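Local coordinates for cytoplasmic Protein STM1381 (Salmonella enterica subsp. enterica serovar Typhimurium, PDB 3SOZ) that is of unknown function but belongs to a putative glutamine amidotransferase family of the class I glutaminase clan, a resemblance that does not establish any activity, at residues G112-I117 / G211-F216; K5-G10 / D72-S77. All coordinates share one frame; numbering follows the deposited sequence.

Contact 1: residues G112-I117 / G211-F216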
ATOM      1  N   GLY A 112     -25.439 -18.652  11.022  1.00 64.49           N
ATOM      2  CA  GLY A 112     -25.646 -17.780   9.845  1.00 62.47           C
ATOM      3  C   GLY A 112     -24.700 -18.092   8.676  1.00 60.73           C
ATOM      4  O   GLY A 112     -23.555 -18.478   8.879  1.00 60.01           O
ATOM      5  N   GLY A 113     -25.170 -17.943   7.448  1.00 59.40           N
ATOM      6  CA  GLY A 113     -24.245 -18.009   6.282  1.00 58.91           C
ATOM      7  C   GLY A 113     -23.638 -16.668   5.790  1.00 57.69           C
ATOM      8  O   GLY A 113     -24.299 -15.610   5.807  1.00 56.85           O
ATOM      9  N   LEU A 114     -22.377 -16.738   5.367  1.00 56.79           N
ATOM     10  CA  LEU A 114     -21.639 -15.611   4.775  1.00 55.85           C
ATOM     11  C   LEU A 114     -21.164 -15.872   3.359  1.00 55.22           C
ATOM     12  O   LEU A 114     -20.510 -16.916   3.070  1.00 55.00           O
ATOM     13  CB  LEU A 114     -20.378 -15.334   5.578  1.00 56.03           C
ATOM     14  CG  LEU A 114     -19.540 -14.126   5.155  1.00 56.40           C
ATOM     15  CD1 LEU A 114     -20.378 -12.836   5.253  1.00 58.32           C
ATOM     16  CD2 LEU A 114     -18.309 -14.023   6.047  1.00 55.46           C
ATOM     17  N   LEU A 115     -21.420 -14.904   2.490  1.00 53.65           N
ATOM     18  CA  LEU A 115     -20.726 -14.889   1.199  1.00 52.51           C
ATOM     19  C   LEU A 115     -19.917 -13.602   0.975  1.00 52.00           C
ATOM     20  O   LEU A 115     -20.428 -12.495   1.135  1.00 51.75           O
ATOM     21  CB  LEU A 115     -21.707 -15.135   0.035  1.00 51.82           C
ATOM     22  CG  LEU A 115     -21.197 -14.847  -1.384  1.00 49.64           C
ATOM     23  CD1 LEU A 115     -20.286 -15.980  -1.849  1.00 45.83           C
ATOM     24  CD2 LEU A 115     -22.357 -14.641  -2.367  1.00 47.29           C
HETATM   25  N   MSE A 116     -18.651 -13.759   0.614  1.00 51.58           N
HETATM   26  CA  MSE A 116     -17.862 -12.641   0.135  1.00 51.36           C
HETATM   27  C   MSE A 116     -17.552 -12.798  -1.347  1.00 51.00           C
HETATM   28  O   MSE A 116     -17.002 -13.824  -1.780  1.00 50.05           O
HETATM   29  CB  MSE A 116     -16.569 -12.448   0.943  1.00 51.78           C
HETATM   30  CG  MSE A 116     -15.710 -11.222   0.474  1.00 53.12           C
HETATM   31 SE   MSE A 116     -14.236 -10.713   1.705  1.00 58.68          SE
HETATM   32  CE  MSE A 116     -15.292  -9.491   2.763  1.00 53.38           C
ATOM     33  N   ILE A 117     -17.917 -11.764  -2.105  1.00 50.48           N
ATOM     34  CA  ILE A 117     -17.615 -11.673  -3.534  1.00 49.44           C
ATOM     35  C   ILE A 117     -16.419 -10.761  -3.744  1.00 49.24           C
ATOM     36  O   ILE A 117     -16.369  -9.646  -3.208  1.00 49.49           O
ATOM     37  CB  ILE A 117     -18.806 -11.122  -4.307  1.00 49.03           C
ATOM     38  CG1 ILE A 117     -20.049 -11.942  -3.942  1.00 47.45           C
ATOM     39  CG2 ILE A 117     -18.496 -11.098  -5.817  1.00 47.69           C
ATOM     40  CD1 ILE A 117     -21.371 -11.329  -4.367  1.00 43.78           C
ATOM     41  N   GLY A 211     -21.813 -22.418  11.060  1.00 69.11           N
ATOM     42  CA  GLY A 211     -22.143 -21.671   9.841  1.00 68.90           C
ATOM     43  C   GLY A 211     -21.428 -22.043   8.561  1.00 68.81           C
ATOM     44  O   GLY A 211     -20.294 -22.542   8.586  1.00 68.47           O
ATOM     45  N   LYS A 212     -22.100 -21.771   7.443  1.00 68.81           N
ATOM     46  CA  LYS A 212     -21.531 -21.972   6.100  1.00 69.48           C
ATOM     47  C   LYS A 212     -20.956 -20.690   5.432  1.00 68.64           C
ATOM     48  O   LYS A 212     -21.639 -19.656   5.338  1.00 68.93           O
ATOM     49  CB  LYS A 212     -22.604 -22.597   5.215  1.00 70.02           C
ATOM     50  CG  LYS A 212     -23.189 -23.868   5.833  1.00 74.22           C
ATOM     51  CD  LYS A 212     -24.184 -24.598   4.897  1.00 79.08           C
ATOM     52  CE  LYS A 212     -25.239 -25.383   5.700  1.00 81.03           C
ATOM     53  NZ  LYS A 212     -26.244 -24.492   6.419  1.00 82.11           N
ATOM     54  N   VAL A 213     -19.713 -20.766   4.962  1.00 67.51           N
ATOM     55  CA  VAL A 213     -19.046 -19.622   4.311  1.00 66.20           C
ATOM     56  C   VAL A 213     -18.722 -19.889   2.862  1.00 65.35           C
ATOM     57  O   VAL A 213     -18.319 -20.989   2.489  1.00 65.49           O
ATOM     58  CB  VAL A 213     -17.676 -19.222   4.965  1.00 66.23           C
ATOM     59  CG1 VAL A 213     -17.378 -17.738   4.726  1.00 64.90           C
ATOM     60  CG2 VAL A 213     -17.664 -19.487   6.425  1.00 66.57           C
ATOM     61  N   CYS A 214     -18.834 -18.849   2.051  1.00 64.11           N
ATOM     62  CA  CYS A 214     -18.443 -18.955   0.661  1.00 62.98           C
ATOM     63  C   CYS A 214     -17.673 -17.706   0.172  1.00 61.91           C
ATOM     64  O   CYS A 214     -18.049 -16.563   0.460  1.00 61.21           O
ATOM     65  CB  CYS A 214     -19.687 -19.230  -0.179  1.00 62.60           C
ATOM     66  SG  CYS A 214     -19.413 -19.378  -1.925  1.00 65.33           S
ATOM     67  N   CYS A 215     -16.580 -17.967  -0.540  1.00 60.77           N
ATOM     68  CA  CYS A 215     -15.774 -16.967  -1.202  1.00 59.75           C
ATOM     69  C   CYS A 215     -15.811 -17.181  -2.692  1.00 58.74           C
ATOM     70  O   CYS A 215     -15.558 -18.279  -3.185  1.00 58.57           O
ATOM     71  CB  CYS A 215     -14.345 -17.088  -0.761  1.00 59.42           C
ATOM     72  SG  CYS A 215     -14.183 -16.620   0.926  1.00 64.97           S
ATOM     73  N   PHE A 216     -16.131 -16.118  -3.407  1.00 57.25           N
ATOM     74  CA  PHE A 216     -16.068 -16.119  -4.843  1.00 56.31           C
ATOM     75  C   PHE A 216     -14.988 -15.101  -5.211  1.00 55.59           C
ATOM     76  O   PHE A 216     -15.069 -13.940  -4.802  1.00 56.05           O
ATOM     77  CB  PHE A 216     -17.449 -15.768  -5.436  1.00 56.39           C
ATOM     78  CG  PHE A 216     -17.450 -15.690  -6.919  1.00 56.59           C
ATOM     79  CD1 PHE A 216     -17.477 -16.849  -7.686  1.00 56.43           C
ATOM     80  CD2 PHE A 216     -17.337 -14.463  -7.559  1.00 55.23           C
ATOM     81  CE1 PHE A 216     -17.426 -16.771  -9.078  1.00 55.91           C
ATOM     82  CE2 PHE A 216     -17.291 -14.385  -8.941  1.00 54.06           C
ATOM     83  CZ  PHE A 216     -17.333 -15.533  -9.698  1.00 54.77           C
TER

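Contact 2: residues K5-G10 / D72-S77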
ATOM      1  N   LYS A   5     -34.404 -14.943   3.147  1.00 68.97           N
ATOM      2  CA  LYS A   5     -34.132 -13.537   3.406  1.00 67.57           C
ATOM      3  C   LYS A   5     -32.625 -13.365   3.685  1.00 66.26           C
ATOM      4  O   LYS A   5     -32.030 -14.053   4.539  1.00 65.77           O
ATOM      5  CB  LYS A   5     -35.005 -13.026   4.574  1.00 67.95           C
ATOM      6  CG  LYS A   5     -35.036 -11.499   4.745  1.00 69.77           C
ATOM      7  CD  LYS A   5     -35.937 -11.043   5.887  1.00 72.68           C
ATOM      8  CE  LYS A   5     -36.139  -9.520   5.827  1.00 75.25           C
ATOM      9  NZ  LYS A   5     -37.197  -9.027   6.763  1.00 74.82           N
ATOM     10  N   ILE A   6     -32.006 -12.464   2.922  1.00 64.85           N
ATOM     11  CA  ILE A   6     -30.578 -12.158   3.092  1.00 63.26           C
ATOM     12  C   ILE A   6     -30.303 -10.674   3.255  1.00 62.11           C
ATOM     13  O   ILE A   6     -31.070  -9.795   2.773  1.00 62.47           O
ATOM     14  CB  ILE A   6     -29.737 -12.627   1.916  1.00 63.01           C
ATOM     15  CG1 ILE A   6     -30.169 -11.877   0.657  1.00 63.21           C
ATOM     16  CG2 ILE A   6     -29.840 -14.138   1.764  1.00 63.14           C
ATOM     17  CD1 ILE A   6     -29.045 -11.486  -0.225  1.00 62.73           C
ATOM     18  N   LEU A   7     -29.195 -10.408   3.936  1.00 60.43           N
ATOM     19  CA  LEU A   7     -28.622  -9.059   4.002  1.00 58.92           C
ATOM     20  C   LEU A   7     -27.588  -8.849   2.881  1.00 57.88           C
ATOM     21  O   LEU A   7     -26.530  -9.524   2.852  1.00 58.05           O
ATOM     22  CB  LEU A   7     -27.956  -8.829   5.364  1.00 58.22           C
ATOM     23  CG  LEU A   7     -27.566  -7.373   5.599  1.00 57.66           C
ATOM     24  CD1 LEU A   7     -28.773  -6.465   5.625  1.00 54.21           C
ATOM     25  CD2 LEU A   7     -26.722  -7.236   6.871  1.00 58.05           C
ATOM     26  N   PHE A   8     -27.881  -7.929   1.975  1.00 56.16           N
ATOM     27  CA  PHE A   8     -26.886  -7.621   0.946  1.00 55.51           C
ATOM     28  C   PHE A   8     -26.119  -6.312   1.055  1.00 54.28           C
ATOM     29  O   PHE A   8     -26.628  -5.235   0.722  1.00 53.01           O
ATOM     30  CB  PHE A   8     -27.467  -7.727  -0.439  1.00 55.84           C
ATOM     31  CG  PHE A   8     -26.429  -7.785  -1.495  1.00 56.03           C
ATOM     32  CD1 PHE A   8     -25.825  -6.629  -1.950  1.00 56.31           C
ATOM     33  CD2 PHE A   8     -26.065  -8.993  -2.043  1.00 56.63           C
ATOM     34  CE1 PHE A   8     -24.905  -6.677  -2.923  1.00 55.79           C
ATOM     35  CE2 PHE A   8     -25.130  -9.050  -3.027  1.00 55.59           C
ATOM     36  CZ  PHE A   8     -24.547  -7.902  -3.459  1.00 57.41           C
ATOM     37  N   ILE A   9     -24.864  -6.451   1.460  1.00 53.13           N
ATOM     38  CA  ILE A   9     -24.007  -5.316   1.686  1.00 52.24           C
ATOM     39  C   ILE A   9     -23.096  -5.010   0.477  1.00 52.70           C
ATOM     40  O   ILE A   9     -22.136  -5.758   0.190  1.00 51.75           O
ATOM     41  CB  ILE A   9     -23.152  -5.556   2.963  1.00 52.41           C
ATOM     42  CG1 ILE A   9     -24.042  -5.991   4.147  1.00 51.08           C
ATOM     43  CG2 ILE A   9     -22.320  -4.354   3.303  1.00 50.49           C
ATOM     44  CD1 ILE A   9     -23.265  -6.247   5.400  1.00 46.94           C
ATOM     45  N   GLY A  10     -23.402  -3.896  -0.209  1.00 52.79           N
ATOM     46  CA  GLY A  10     -22.459  -3.259  -1.138  1.00 53.26           C
ATOM     47  C   GLY A  10     -22.754  -1.803  -1.468  1.00 53.80           C
ATOM     48  O   GLY A  10     -23.586  -1.174  -0.841  1.00 54.19           O
ATOM     49  N   ASP A  72     -30.907 -15.101   6.819  1.00 66.19           N
ATOM     50  CA  ASP A  72     -30.338 -16.408   6.476  1.00 65.87           C
ATOM     51  C   ASP A  72     -28.864 -16.367   6.091  1.00 65.01           C
ATOM     52  O   ASP A  72     -28.103 -17.271   6.448  1.00 64.13           O
ATOM     53  CB  ASP A  72     -31.179 -17.074   5.391  1.00 66.42           C
ATOM     54  CG  ASP A  72     -32.592 -17.346   5.871  1.00 68.74           C
ATOM     55  OD1 ASP A  72     -32.705 -18.046   6.919  1.00 70.32           O
ATOM     56  OD2 ASP A  72     -33.570 -16.833   5.245  1.00 70.86           O
ATOM     57  N   ALA A  73     -28.481 -15.301   5.370  1.00 64.22           N
ATOM     58  CA  ALA A  73     -27.092 -15.040   4.979  1.00 63.17           C
ATOM     59  C   ALA A  73     -26.748 -13.563   4.819  1.00 62.76           C
ATOM     60  O   ALA A  73     -27.615 -12.675   4.601  1.00 62.44           O
ATOM     61  CB  ALA A  73     -26.755 -15.759   3.721  1.00 63.43           C
ATOM     62  N   ILE A  74     -25.458 -13.303   4.936  1.00 61.10           N
ATOM     63  CA  ILE A  74     -24.985 -11.967   4.738  1.00 60.38           C
ATOM     64  C   ILE A  74     -24.097 -11.997   3.510  1.00 59.83           C
ATOM     65  O   ILE A  74     -23.226 -12.888   3.358  1.00 59.82           O
ATOM     66  CB  ILE A  74     -24.229 -11.415   5.991  1.00 60.41           C
ATOM     67  CG1 ILE A  74     -25.154 -11.489   7.221  1.00 60.21           C
ATOM     68  CG2 ILE A  74     -23.747  -9.985   5.726  1.00 57.47           C
ATOM     69  CD1 ILE A  74     -24.533 -11.119   8.583  1.00 60.59           C
ATOM     70  N   VAL A  75     -24.343 -11.038   2.623  1.00 58.21           N
ATOM     71  CA  VAL A  75     -23.461 -10.834   1.457  1.00 56.79           C
ATOM     72  C   VAL A  75     -22.636  -9.554   1.556  1.00 55.13           C
ATOM     73  O   VAL A  75     -23.178  -8.430   1.657  1.00 54.30           O
ATOM     74  CB  VAL A  75     -24.240 -10.778   0.149  1.00 57.08           C
ATOM     75  CG1 VAL A  75     -23.289 -10.981  -1.016  1.00 57.33           C
ATOM     76  CG2 VAL A  75     -25.362 -11.845   0.155  1.00 57.18           C
ATOM     77  N   ILE A  76     -21.329  -9.752   1.553  1.00 52.91           N
ATOM     78  CA  ILE A  76     -20.410  -8.665   1.400  1.00 51.61           C
ATOM     79  C   ILE A  76     -19.839  -8.682  -0.011  1.00 50.24           C
ATOM     80  O   ILE A  76     -19.213  -9.647  -0.434  1.00 50.54           O
ATOM     81  CB  ILE A  76     -19.264  -8.770   2.419  1.00 51.92           C
ATOM     82  CG1 ILE A  76     -19.844  -9.012   3.809  1.00 50.17           C
ATOM     83  CG2 ILE A  76     -18.390  -7.472   2.380  1.00 51.94           C
ATOM     84  CD1 ILE A  76     -18.809  -9.235   4.867  1.00 49.71           C
ATOM     85  N   SER A  77     -20.012  -7.604  -0.736  1.00 48.60           N
ATOM     86  CA  SER A  77     -19.451  -7.581  -2.061  1.00 47.60           C
ATOM     87  C   SER A  77     -18.699  -6.314  -2.337  1.00 47.48           C
ATOM     88  O   SER A  77     -19.282  -5.227  -2.412  1.00 46.41           O
ATOM     89  CB  SER A  77     -20.549  -7.798  -3.125  1.00 47.86           C
ATOM     90  OG  SER A  77     -20.718  -6.675  -3.947  1.00 46.34           O
TER

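Contact 1: residues G112-I117 / G211-F216
L114 and M116 of strand 113-117 hold strand 211-216 through both their N-H and C=O groups, a parallel pairing within the central sheet, as expected of a glutaminase-like alpha/beta fold. L114 N donates to K212 O at 3.0 Å and L114 O accepts from C214 N at 2.8 Å. Two residues on, M116 N reaches C214 O at 2.9 Å, and F216 N closes on M116 O at 2.9 Å with an N-H...O angle of 172°. The backbone groups of G113, L115 and I117 are turned to the other neighbour, residues 72-77, for their bonds, and I117 O also accepts from S122 OG. On one face of the sheet, L115 CG lies anti to the backbone N (chi1 167°), and CD1 leans across to C214 SG at 3.5 Å. I117 CG2 meets F216 CD2 at the ring edge, 4.0 Å away. On the other face L114 and V213 run side by side, CB to CG1 3.9 Å. K212 NZ bonds to K247 O near the C-terminus. Helix 235-246 covers L115 and C214, W239 packs edge-to-face with F216, and strand 200-208 flanks strand 211-216 antiparallel, while strand 73-77 borders strand 113-117.

Contact 2: residues K5-G10 / D72-S77
V75 packs against the ring of F8, its CG1 3.3 Å from CE2 and its CB beside CD2; CG of F8 stands anti to the backbone N (chi1 -164°), which carries the ring across to strand 73-77. CZ of the ring continues to S77 CB at 4.0 Å. The other branch of V75, CG2, meets I6 CD1 at 3.7 Å. On the opposite face I9 and I74 lie side by side, CD1 to CG2 3.8 Å. Between the faces runs a parallel ladder: L7 N to A73 O, V75 N to L7 O at 2.7 Å, I9 N to V75 O, and S77 N to I9 O. These are neighbouring strands of the parallel part of the central sheet, in keeping with the alpha/beta core of the class I glutaminase clan. At the start of the pair, D72 takes over from the ladder: its N donates to K5 O at 2.7 Å, while its OD2 receives K5 N at 2.9 Å through the anti lone pair, nearly straight at 171°. Further out, strand 48-53 bonds to I6 and F8 along their other edge, L38 and L39 of helix 36-42 pack on F8, and I117 covers V75 and S77.

Both contacts are buried pairings of parallel strands in one sheet, and strand 73-77 of contact 2 lies directly beside strand 113-117 of contact 1. I74 joins them: its N lies 2.7 Å from G113 O and its O 2.8 Å from L115 N, both probable hydrogen bonds, and with the two contacts this gives the order 5-10, 73-77, 113-117, 211-216. Contact 2 has strand 48-53 on its outer side, parallel, whereas contact 1 borders the antiparallel part of the sheet. Their chemistry differs too: contact 1 is bound across by backbone bonds alone, with thiol, aliphatic and aromatic-edge packing, while contact 2 packs the F8 ring among aliphatic groups and adds a carboxylate at its partly exposed start.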